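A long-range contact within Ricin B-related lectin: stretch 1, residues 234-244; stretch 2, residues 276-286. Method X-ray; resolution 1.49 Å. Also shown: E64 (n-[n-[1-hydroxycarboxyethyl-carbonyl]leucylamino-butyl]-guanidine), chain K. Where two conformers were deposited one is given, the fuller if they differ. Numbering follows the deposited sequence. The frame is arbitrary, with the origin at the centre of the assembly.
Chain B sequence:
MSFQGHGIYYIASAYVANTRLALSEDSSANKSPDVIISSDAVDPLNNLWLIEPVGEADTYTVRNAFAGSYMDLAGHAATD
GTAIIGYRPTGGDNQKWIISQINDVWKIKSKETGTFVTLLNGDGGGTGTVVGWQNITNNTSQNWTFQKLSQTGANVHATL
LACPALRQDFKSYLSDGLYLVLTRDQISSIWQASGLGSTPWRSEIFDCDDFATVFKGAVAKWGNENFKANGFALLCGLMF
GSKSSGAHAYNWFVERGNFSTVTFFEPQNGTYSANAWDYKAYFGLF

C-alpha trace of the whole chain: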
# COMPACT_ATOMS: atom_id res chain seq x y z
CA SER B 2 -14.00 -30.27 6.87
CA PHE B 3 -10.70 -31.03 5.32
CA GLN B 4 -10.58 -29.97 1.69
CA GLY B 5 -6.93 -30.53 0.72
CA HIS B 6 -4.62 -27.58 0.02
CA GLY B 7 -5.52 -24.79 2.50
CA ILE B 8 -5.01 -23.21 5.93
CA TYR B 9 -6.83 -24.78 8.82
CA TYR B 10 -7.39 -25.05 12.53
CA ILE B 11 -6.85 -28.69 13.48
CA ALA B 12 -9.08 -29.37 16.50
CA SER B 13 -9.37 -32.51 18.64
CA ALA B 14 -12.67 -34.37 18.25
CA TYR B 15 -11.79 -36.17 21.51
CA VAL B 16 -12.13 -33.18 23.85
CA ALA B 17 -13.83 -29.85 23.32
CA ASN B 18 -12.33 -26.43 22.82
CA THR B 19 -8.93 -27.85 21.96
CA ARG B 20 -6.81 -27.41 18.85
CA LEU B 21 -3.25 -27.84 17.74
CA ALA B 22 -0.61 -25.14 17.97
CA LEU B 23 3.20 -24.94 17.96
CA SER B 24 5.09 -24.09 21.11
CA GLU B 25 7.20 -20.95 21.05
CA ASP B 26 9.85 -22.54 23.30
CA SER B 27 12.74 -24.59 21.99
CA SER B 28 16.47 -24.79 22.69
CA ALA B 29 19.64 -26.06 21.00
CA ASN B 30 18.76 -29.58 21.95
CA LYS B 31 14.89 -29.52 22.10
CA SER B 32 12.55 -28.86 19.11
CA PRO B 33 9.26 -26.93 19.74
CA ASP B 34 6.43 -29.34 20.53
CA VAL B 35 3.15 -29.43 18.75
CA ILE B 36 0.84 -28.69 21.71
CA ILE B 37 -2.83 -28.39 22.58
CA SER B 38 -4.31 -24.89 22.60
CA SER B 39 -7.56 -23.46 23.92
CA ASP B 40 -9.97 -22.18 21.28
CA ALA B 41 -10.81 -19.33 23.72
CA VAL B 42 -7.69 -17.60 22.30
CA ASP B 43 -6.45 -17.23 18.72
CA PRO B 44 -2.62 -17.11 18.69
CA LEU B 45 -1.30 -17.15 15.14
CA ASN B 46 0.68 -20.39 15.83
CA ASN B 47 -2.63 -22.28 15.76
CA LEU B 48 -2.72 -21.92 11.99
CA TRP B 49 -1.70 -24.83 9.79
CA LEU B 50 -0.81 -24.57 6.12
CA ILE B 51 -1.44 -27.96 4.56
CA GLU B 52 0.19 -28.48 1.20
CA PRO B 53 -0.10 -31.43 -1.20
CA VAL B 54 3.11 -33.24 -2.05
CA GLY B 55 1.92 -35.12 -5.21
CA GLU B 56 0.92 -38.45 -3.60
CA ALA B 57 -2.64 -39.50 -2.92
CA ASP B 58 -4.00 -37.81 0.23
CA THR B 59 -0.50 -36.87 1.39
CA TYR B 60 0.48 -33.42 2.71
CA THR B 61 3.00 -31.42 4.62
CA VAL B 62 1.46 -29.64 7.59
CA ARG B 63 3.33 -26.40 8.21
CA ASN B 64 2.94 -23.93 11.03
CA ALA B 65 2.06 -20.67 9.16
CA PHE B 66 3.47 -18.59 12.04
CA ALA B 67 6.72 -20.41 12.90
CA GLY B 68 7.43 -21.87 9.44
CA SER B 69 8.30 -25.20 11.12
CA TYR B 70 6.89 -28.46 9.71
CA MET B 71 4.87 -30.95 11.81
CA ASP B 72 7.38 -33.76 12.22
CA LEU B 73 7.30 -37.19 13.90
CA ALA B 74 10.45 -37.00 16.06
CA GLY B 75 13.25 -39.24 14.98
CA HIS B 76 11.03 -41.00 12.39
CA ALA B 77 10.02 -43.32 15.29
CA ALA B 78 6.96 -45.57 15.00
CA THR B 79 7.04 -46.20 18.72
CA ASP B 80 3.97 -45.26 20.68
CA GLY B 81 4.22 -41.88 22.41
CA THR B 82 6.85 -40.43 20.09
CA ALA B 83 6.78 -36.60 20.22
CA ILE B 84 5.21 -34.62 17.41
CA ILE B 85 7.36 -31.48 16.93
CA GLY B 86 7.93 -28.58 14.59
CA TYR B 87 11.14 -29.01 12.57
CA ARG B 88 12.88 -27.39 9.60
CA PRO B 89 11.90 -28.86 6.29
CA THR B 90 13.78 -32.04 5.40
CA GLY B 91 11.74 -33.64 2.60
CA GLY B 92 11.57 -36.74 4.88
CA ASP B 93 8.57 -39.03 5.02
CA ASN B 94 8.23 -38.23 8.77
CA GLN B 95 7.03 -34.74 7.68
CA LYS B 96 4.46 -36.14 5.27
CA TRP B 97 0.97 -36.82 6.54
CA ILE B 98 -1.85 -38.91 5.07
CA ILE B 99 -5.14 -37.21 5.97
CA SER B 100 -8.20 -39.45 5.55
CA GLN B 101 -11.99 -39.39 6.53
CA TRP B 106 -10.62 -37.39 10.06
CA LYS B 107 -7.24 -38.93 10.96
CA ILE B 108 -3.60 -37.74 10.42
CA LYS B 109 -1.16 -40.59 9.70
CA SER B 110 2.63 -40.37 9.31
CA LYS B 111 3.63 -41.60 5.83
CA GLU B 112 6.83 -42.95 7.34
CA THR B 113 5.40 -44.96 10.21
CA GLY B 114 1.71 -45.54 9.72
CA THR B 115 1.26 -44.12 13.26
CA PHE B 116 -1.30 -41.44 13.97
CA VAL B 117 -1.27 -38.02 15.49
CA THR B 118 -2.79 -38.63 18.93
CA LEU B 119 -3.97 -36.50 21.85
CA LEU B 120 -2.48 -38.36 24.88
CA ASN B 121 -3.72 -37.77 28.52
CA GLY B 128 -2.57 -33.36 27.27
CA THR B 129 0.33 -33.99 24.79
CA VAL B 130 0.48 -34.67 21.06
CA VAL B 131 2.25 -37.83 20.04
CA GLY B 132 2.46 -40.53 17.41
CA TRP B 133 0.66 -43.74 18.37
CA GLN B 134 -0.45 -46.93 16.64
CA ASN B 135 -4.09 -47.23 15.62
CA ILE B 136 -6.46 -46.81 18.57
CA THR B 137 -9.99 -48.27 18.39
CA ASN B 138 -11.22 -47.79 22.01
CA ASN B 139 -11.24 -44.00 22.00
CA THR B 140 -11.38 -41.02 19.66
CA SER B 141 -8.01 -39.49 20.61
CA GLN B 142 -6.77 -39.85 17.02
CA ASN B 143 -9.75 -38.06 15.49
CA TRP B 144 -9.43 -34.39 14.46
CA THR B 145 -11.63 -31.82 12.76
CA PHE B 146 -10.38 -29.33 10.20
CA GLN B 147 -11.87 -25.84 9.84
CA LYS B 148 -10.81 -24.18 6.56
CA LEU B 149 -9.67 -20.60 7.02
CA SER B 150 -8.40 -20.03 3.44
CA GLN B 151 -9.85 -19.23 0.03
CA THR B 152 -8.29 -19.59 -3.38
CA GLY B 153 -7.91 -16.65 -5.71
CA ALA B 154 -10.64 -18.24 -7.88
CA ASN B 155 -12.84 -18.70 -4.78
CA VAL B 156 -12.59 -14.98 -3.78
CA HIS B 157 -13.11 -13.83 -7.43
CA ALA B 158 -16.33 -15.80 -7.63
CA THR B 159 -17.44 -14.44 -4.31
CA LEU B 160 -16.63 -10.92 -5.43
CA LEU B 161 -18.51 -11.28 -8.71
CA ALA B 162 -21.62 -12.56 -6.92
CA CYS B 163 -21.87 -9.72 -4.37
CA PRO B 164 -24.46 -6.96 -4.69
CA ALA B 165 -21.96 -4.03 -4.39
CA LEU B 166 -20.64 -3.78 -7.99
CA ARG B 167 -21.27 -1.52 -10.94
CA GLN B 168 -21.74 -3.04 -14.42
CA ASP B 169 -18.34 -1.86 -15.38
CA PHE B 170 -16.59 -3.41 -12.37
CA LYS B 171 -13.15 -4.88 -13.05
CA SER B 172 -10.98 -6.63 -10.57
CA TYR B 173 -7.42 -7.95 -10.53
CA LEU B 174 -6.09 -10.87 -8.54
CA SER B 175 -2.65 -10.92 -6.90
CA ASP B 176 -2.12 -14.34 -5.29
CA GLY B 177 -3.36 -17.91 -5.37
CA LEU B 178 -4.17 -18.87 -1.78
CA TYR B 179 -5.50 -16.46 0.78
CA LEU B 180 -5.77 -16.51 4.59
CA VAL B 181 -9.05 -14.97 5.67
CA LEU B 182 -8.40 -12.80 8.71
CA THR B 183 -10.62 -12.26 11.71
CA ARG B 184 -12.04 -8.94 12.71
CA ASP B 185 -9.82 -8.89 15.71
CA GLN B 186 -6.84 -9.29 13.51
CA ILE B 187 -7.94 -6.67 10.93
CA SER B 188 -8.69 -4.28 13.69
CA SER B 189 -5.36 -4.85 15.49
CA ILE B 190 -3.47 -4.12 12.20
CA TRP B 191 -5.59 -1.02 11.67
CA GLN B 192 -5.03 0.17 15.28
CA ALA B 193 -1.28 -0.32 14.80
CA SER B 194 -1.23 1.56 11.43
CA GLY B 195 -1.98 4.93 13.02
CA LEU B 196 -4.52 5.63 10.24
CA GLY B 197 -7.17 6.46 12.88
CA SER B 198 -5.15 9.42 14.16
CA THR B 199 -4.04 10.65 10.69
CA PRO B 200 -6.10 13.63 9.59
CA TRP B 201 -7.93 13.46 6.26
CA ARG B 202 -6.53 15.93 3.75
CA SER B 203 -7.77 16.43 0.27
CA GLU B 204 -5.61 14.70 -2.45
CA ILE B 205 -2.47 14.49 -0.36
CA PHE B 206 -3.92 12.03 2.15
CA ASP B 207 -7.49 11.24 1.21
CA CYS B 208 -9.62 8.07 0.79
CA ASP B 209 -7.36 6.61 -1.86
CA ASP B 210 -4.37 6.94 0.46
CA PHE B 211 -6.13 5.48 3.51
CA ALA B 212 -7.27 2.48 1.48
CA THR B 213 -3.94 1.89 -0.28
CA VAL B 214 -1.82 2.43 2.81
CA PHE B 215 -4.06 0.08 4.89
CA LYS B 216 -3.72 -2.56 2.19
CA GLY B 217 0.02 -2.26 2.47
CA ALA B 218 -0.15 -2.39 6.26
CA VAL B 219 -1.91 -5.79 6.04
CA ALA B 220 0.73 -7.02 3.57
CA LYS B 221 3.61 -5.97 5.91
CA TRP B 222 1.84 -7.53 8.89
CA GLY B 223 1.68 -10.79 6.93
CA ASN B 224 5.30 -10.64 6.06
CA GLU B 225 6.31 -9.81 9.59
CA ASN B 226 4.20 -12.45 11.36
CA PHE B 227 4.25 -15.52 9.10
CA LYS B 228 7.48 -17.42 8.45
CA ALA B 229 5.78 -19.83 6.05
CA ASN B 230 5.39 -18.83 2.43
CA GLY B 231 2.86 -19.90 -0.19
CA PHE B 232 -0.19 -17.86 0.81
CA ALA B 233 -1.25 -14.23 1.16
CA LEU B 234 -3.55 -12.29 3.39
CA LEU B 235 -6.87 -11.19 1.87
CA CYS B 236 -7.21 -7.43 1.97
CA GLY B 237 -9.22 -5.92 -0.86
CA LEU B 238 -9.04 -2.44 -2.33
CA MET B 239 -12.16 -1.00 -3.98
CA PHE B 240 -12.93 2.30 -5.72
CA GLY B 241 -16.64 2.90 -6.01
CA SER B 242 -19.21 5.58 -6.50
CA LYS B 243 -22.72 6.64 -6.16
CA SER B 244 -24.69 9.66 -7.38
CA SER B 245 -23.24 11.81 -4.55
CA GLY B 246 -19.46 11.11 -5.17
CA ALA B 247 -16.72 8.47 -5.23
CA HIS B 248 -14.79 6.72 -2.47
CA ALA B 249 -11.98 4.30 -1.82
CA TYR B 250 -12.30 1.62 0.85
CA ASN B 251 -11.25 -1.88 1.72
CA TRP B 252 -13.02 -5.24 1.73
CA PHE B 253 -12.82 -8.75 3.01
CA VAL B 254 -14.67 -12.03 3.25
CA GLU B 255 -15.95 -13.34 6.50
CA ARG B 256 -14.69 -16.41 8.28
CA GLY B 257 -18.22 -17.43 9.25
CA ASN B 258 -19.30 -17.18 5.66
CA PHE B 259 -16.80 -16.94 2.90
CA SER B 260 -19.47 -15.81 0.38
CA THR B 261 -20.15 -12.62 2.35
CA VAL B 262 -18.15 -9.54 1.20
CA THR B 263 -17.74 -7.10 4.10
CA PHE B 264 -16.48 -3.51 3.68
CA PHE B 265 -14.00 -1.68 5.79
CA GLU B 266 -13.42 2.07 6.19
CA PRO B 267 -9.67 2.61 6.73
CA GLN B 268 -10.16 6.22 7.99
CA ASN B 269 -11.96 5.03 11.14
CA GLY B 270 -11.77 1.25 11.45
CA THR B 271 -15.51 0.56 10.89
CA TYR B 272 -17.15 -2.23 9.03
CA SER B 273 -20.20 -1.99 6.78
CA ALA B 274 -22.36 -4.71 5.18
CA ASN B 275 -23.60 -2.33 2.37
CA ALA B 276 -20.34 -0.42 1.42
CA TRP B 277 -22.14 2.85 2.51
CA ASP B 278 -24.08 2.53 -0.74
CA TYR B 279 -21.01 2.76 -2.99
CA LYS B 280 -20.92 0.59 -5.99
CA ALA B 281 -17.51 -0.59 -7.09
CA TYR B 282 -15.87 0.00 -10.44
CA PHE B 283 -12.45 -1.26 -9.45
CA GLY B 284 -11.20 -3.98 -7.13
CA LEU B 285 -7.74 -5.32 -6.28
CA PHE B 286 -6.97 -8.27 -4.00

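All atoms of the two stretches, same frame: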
# COMPACT_ATOMS: atom_id res chain seq x y z
N LEU B 234 -2.43 -12.75 2.57
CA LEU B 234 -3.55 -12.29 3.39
C LEU B 234 -4.55 -11.54 2.53
O LEU B 234 -4.16 -10.60 1.78
CB LEU B 234 -3.03 -11.37 4.51
CG LEU B 234 -1.97 -11.91 5.49
CD1 LEU B 234 -1.74 -10.93 6.60
CD2 LEU B 234 -2.25 -13.29 6.07
N LEU B 235 -5.82 -11.89 2.62
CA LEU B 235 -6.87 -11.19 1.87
C LEU B 235 -7.11 -9.81 2.42
O LEU B 235 -7.48 -9.67 3.55
CB LEU B 235 -8.20 -11.95 1.87
CG LEU B 235 -9.32 -11.28 1.04
CD1 LEU B 235 -8.93 -11.04 -0.42
CD2 LEU B 235 -10.59 -12.06 1.15
N CYS B 236 -6.83 -8.79 1.60
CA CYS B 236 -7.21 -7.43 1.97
C CYS B 236 -7.52 -6.74 0.66
O CYS B 236 -6.64 -6.37 -0.07
CB CYS B 236 -6.08 -6.70 2.70
SG CYS B 236 -6.55 -5.01 3.16
N GLY B 237 -8.78 -6.58 0.38
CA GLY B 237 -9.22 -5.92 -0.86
C GLY B 237 -9.14 -4.41 -0.83
O GLY B 237 -9.28 -3.78 0.23
N LEU B 238 -8.90 -3.88 -2.01
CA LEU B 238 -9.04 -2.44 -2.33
C LEU B 238 -10.20 -2.29 -3.30
O LEU B 238 -10.32 -3.10 -4.25
CB LEU B 238 -7.76 -1.89 -2.95
CG LEU B 238 -7.77 -0.43 -3.44
CD1 LEU B 238 -8.04 0.50 -2.26
CD2 LEU B 238 -6.42 -0.10 -3.98
N MET B 239 -11.09 -1.30 -3.05
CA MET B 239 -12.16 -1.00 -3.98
C MET B 239 -12.22 0.54 -4.17
O MET B 239 -11.96 1.27 -3.27
CB MET B 239 -13.53 -1.48 -3.42
CG MET B 239 -14.04 -2.67 -4.15
SD MET B 239 -15.54 -3.14 -3.28
CE MET B 239 -15.51 -4.79 -3.96
N PHE B 240 -12.47 0.96 -5.40
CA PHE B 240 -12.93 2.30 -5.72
C PHE B 240 -14.37 2.13 -6.19
O PHE B 240 -14.69 1.30 -7.08
CB PHE B 240 -12.13 2.90 -6.89
CG PHE B 240 -10.72 3.29 -6.59
CD1 PHE B 240 -10.10 3.10 -5.36
CD2 PHE B 240 -10.02 3.97 -7.60
CE1 PHE B 240 -8.81 3.50 -5.15
CE2 PHE B 240 -8.70 4.40 -7.37
CZ PHE B 240 -8.11 4.15 -6.15
N GLY B 241 -15.25 2.92 -5.60
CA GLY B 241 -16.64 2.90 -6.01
C GLY B 241 -17.27 4.28 -5.97
O GLY B 241 -16.63 5.25 -5.55
N SER B 242 -18.51 4.33 -6.43
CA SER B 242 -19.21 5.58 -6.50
C SER B 242 -20.66 5.43 -6.28
O SER B 242 -21.26 4.35 -6.45
CB SER B 242 -18.97 6.24 -7.84
OG SER B 242 -19.40 5.42 -8.91
N LYS B 243 -21.26 6.56 -5.99
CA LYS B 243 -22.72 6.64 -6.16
C LYS B 243 -23.05 8.00 -6.70
O LYS B 243 -22.15 8.79 -6.95
CB LYS B 243 -23.37 6.37 -4.83
CG LYS B 243 -22.68 7.03 -3.70
CD LYS B 243 -23.33 6.68 -2.43
CE LYS B 243 -22.67 7.42 -1.28
NZ LYS B 243 -23.34 7.07 -0.00
N SER B 244 -24.33 8.32 -6.83
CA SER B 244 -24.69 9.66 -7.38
C SER B 244 -24.04 10.86 -6.63
O SER B 244 -23.72 11.88 -7.25
CB SER B 244 -26.20 9.82 -7.55
OG SER B 244 -26.80 10.00 -6.27
N ALA B 276 -21.40 -1.28 2.09
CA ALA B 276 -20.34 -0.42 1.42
C ALA B 276 -20.81 1.08 1.40
O ALA B 276 -20.46 1.86 0.51
CB ALA B 276 -20.03 -0.95 -0.00
N TRP B 277 -21.62 1.46 2.41
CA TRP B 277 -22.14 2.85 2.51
C TRP B 277 -22.83 3.28 1.20
O TRP B 277 -22.77 4.44 0.77
CB TRP B 277 -21.03 3.84 2.89
CG TRP B 277 -20.27 3.36 4.05
CD1 TRP B 277 -20.60 3.51 5.35
CD2 TRP B 277 -19.08 2.56 4.00
NE1 TRP B 277 -19.66 2.86 6.15
CE2 TRP B 277 -18.74 2.25 5.34
CE3 TRP B 277 -18.27 2.07 2.96
CZ2 TRP B 277 -17.60 1.49 5.68
CZ3 TRP B 277 -17.17 1.30 3.30
CH2 TRP B 277 -16.84 1.03 4.64
N ASP B 278 -23.44 2.32 0.53
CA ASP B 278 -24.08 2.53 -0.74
C ASP B 278 -23.19 2.81 -1.94
O ASP B 278 -23.72 3.00 -3.03
CB ASP B 278 -25.22 3.53 -0.67
CG ASP B 278 -26.29 3.11 0.30
OD1 ASP B 278 -26.40 1.91 0.62
OD2 ASP B 278 -27.02 3.98 0.73
N TYR B 279 -21.87 2.67 -1.79
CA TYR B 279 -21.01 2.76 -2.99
C TYR B 279 -21.10 1.53 -3.78
O TYR B 279 -21.23 0.41 -3.23
CB TYR B 279 -19.55 3.06 -2.63
CG TYR B 279 -19.38 4.42 -1.96
CD1 TYR B 279 -19.46 5.60 -2.71
CD2 TYR B 279 -19.12 4.52 -0.62
CE1 TYR B 279 -19.33 6.83 -2.09
CE2 TYR B 279 -18.97 5.76 -0.00
CZ TYR B 279 -19.10 6.89 -0.74
OH TYR B 279 -18.94 8.11 -0.15
N LYS B 280 -20.96 1.71 -5.09
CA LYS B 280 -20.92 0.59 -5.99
C LYS B 280 -19.59 0.63 -6.70
O LYS B 280 -19.20 1.68 -7.25
CB LYS B 280 -22.10 0.57 -6.97
CG LYS B 280 -23.48 0.49 -6.30
CD LYS B 280 -23.73 -0.91 -5.68
CE LYS B 280 -24.89 -0.93 -4.70
NZ LYS B 280 -26.15 -0.53 -5.35
N ALA B 281 -18.89 -0.49 -6.63
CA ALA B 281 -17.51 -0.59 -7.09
C ALA B 281 -17.31 -0.64 -8.60
O ALA B 281 -18.05 -1.31 -9.33
CB ALA B 281 -16.78 -1.74 -6.39
N TYR B 282 -16.33 0.13 -9.08
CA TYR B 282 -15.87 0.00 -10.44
C TYR B 282 -14.53 -0.66 -10.57
O TYR B 282 -14.16 -1.14 -11.66
CB TYR B 282 -15.93 1.31 -11.21
CG TYR B 282 -15.15 2.45 -10.60
CD1 TYR B 282 -13.77 2.65 -10.92
CD2 TYR B 282 -15.77 3.40 -9.80
CE1 TYR B 282 -13.06 3.67 -10.37
CE2 TYR B 282 -15.03 4.45 -9.26
CZ TYR B 282 -13.68 4.61 -9.59
OH TYR B 282 -12.94 5.64 -9.05
N PHE B 283 -13.78 -0.72 -9.47
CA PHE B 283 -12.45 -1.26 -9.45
C PHE B 283 -12.23 -2.05 -8.15
O PHE B 283 -12.58 -1.59 -7.07
CB PHE B 283 -11.41 -0.16 -9.63
CG PHE B 283 -10.07 -0.50 -9.12
CD1 PHE B 283 -9.33 -1.49 -9.71
CD2 PHE B 283 -9.53 0.17 -8.03
CE1 PHE B 283 -8.08 -1.83 -9.22
CE2 PHE B 283 -8.26 -0.16 -7.55
CZ PHE B 283 -7.56 -1.20 -8.13
N GLY B 284 -11.70 -3.24 -8.27
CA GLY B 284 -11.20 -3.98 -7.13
C GLY B 284 -9.84 -4.63 -7.32
O GLY B 284 -9.50 -5.06 -8.40
N LEU B 285 -9.06 -4.69 -6.27
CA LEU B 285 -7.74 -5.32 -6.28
C LEU B 285 -7.64 -6.20 -5.05
O LEU B 285 -8.00 -5.74 -3.98
CB LEU B 285 -6.62 -4.26 -6.27
CG LEU B 285 -5.19 -4.74 -6.09
CD1 LEU B 285 -4.82 -5.53 -7.32
CD2 LEU B 285 -4.16 -3.60 -5.93
N PHE B 286 -7.18 -7.45 -5.19
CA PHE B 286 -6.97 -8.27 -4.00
C PHE B 286 -5.92 -9.32 -4.28
O PHE B 286 -5.55 -9.46 -5.45
CB PHE B 286 -8.23 -8.94 -3.53
CG PHE B 286 -8.74 -9.98 -4.48
CD1 PHE B 286 -9.43 -9.60 -5.61
CD2 PHE B 286 -8.50 -11.32 -4.26
CE1 PHE B 286 -9.88 -10.54 -6.51
CE2 PHE B 286 -8.99 -12.28 -5.13
CZ PHE B 286 -9.66 -11.89 -6.26
OXT PHE B 286 -5.49 -9.99 -3.34
C1 E64 K . -12.50 10.49 -0.04
O1 E64 K . -11.59 11.04 0.57
O2 E64 K . -13.64 10.23 0.47
C2 E64 K . -12.25 10.00 -1.41
C3 E64 K . -11.49 11.06 -2.21
O3 E64 K . -12.55 11.99 -2.35
C4 E64 K . -11.05 10.58 -3.54
O4 E64 K . -9.93 10.24 -3.74
N1 E64 K . -11.95 10.45 -4.46
C6 E64 K . -11.70 10.00 -5.82
C7 E64 K . -12.12 8.60 -6.24
C8 E64 K . -11.65 7.49 -5.29
C9 E64 K . -10.15 7.25 -5.47
C10 E64 K . -12.42 6.29 -5.62
C11 E64 K . -11.88 11.03 -6.91
O5 E64 K . -13.02 11.17 -7.33
N2 E64 K . -10.88 11.73 -7.38
C12 E64 K . -10.96 12.59 -8.58
C13 E64 K . -10.00 12.08 -9.65
C14 E64 K . -9.85 12.98 -10.90
C15 E64 K . -10.21 12.20 -12.16
N3 E64 K . -9.69 12.93 -13.32
C16 E64 K . -9.67 12.49 -14.57
N4 E64 K . -10.32 11.36 -14.91
N5 E64 K . -8.94 13.18 -15.50
O HOH W 1 -5.24 -9.27 -0.76

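The two stretches pair as antiparallel beta strands, with a bulge in the middle and aromatic and apolar side chains packed along the ladder. Leu238 and Leu285 exchange two backbone hydrogen bonds, Leu238 N to Leu285 O and Leu285 N to Leu238 O, both 2.9 Å. Phe240 N donates to Phe283 O at 3.1 Å. The register then shifts by one residue. At this bulge Phe240 O accepts from both Tyr282 N at 2.8 Å and Phe283 N at 3.3 Å. Pairing resumes with Ser242 N to Lys280 O at 2.9 Å and Lys280 N to Ser242 O at 3.0 Å. Gly241 CA lies 3.1 Å from Lys280 O; a CB here would clash with that oxygen.

Leu238, Phe240, Phe283 and Leu285 share one face. The edge of the Phe283 ring meets the face of the Phe240 ring. E64 C10 covers the opposite face of Phe240, 3.6 Å from Phe240 CG. Phe240 CB sits over the Tyr282 ring in a CH-pi contact. Met239 SD packs 3.6 Å from Ala281 CB.

At one end, the charged NZ and the CE methylene of Lys243 lie over the electron-rich face of the Tyr279 ring, making cation-pi and CH-pi contacts. Lys243 NZ also donates to Trp277 O at 2.8 Å. Near the other end, Leu235 CD1 touches Phe286 CB at 3.8 Å.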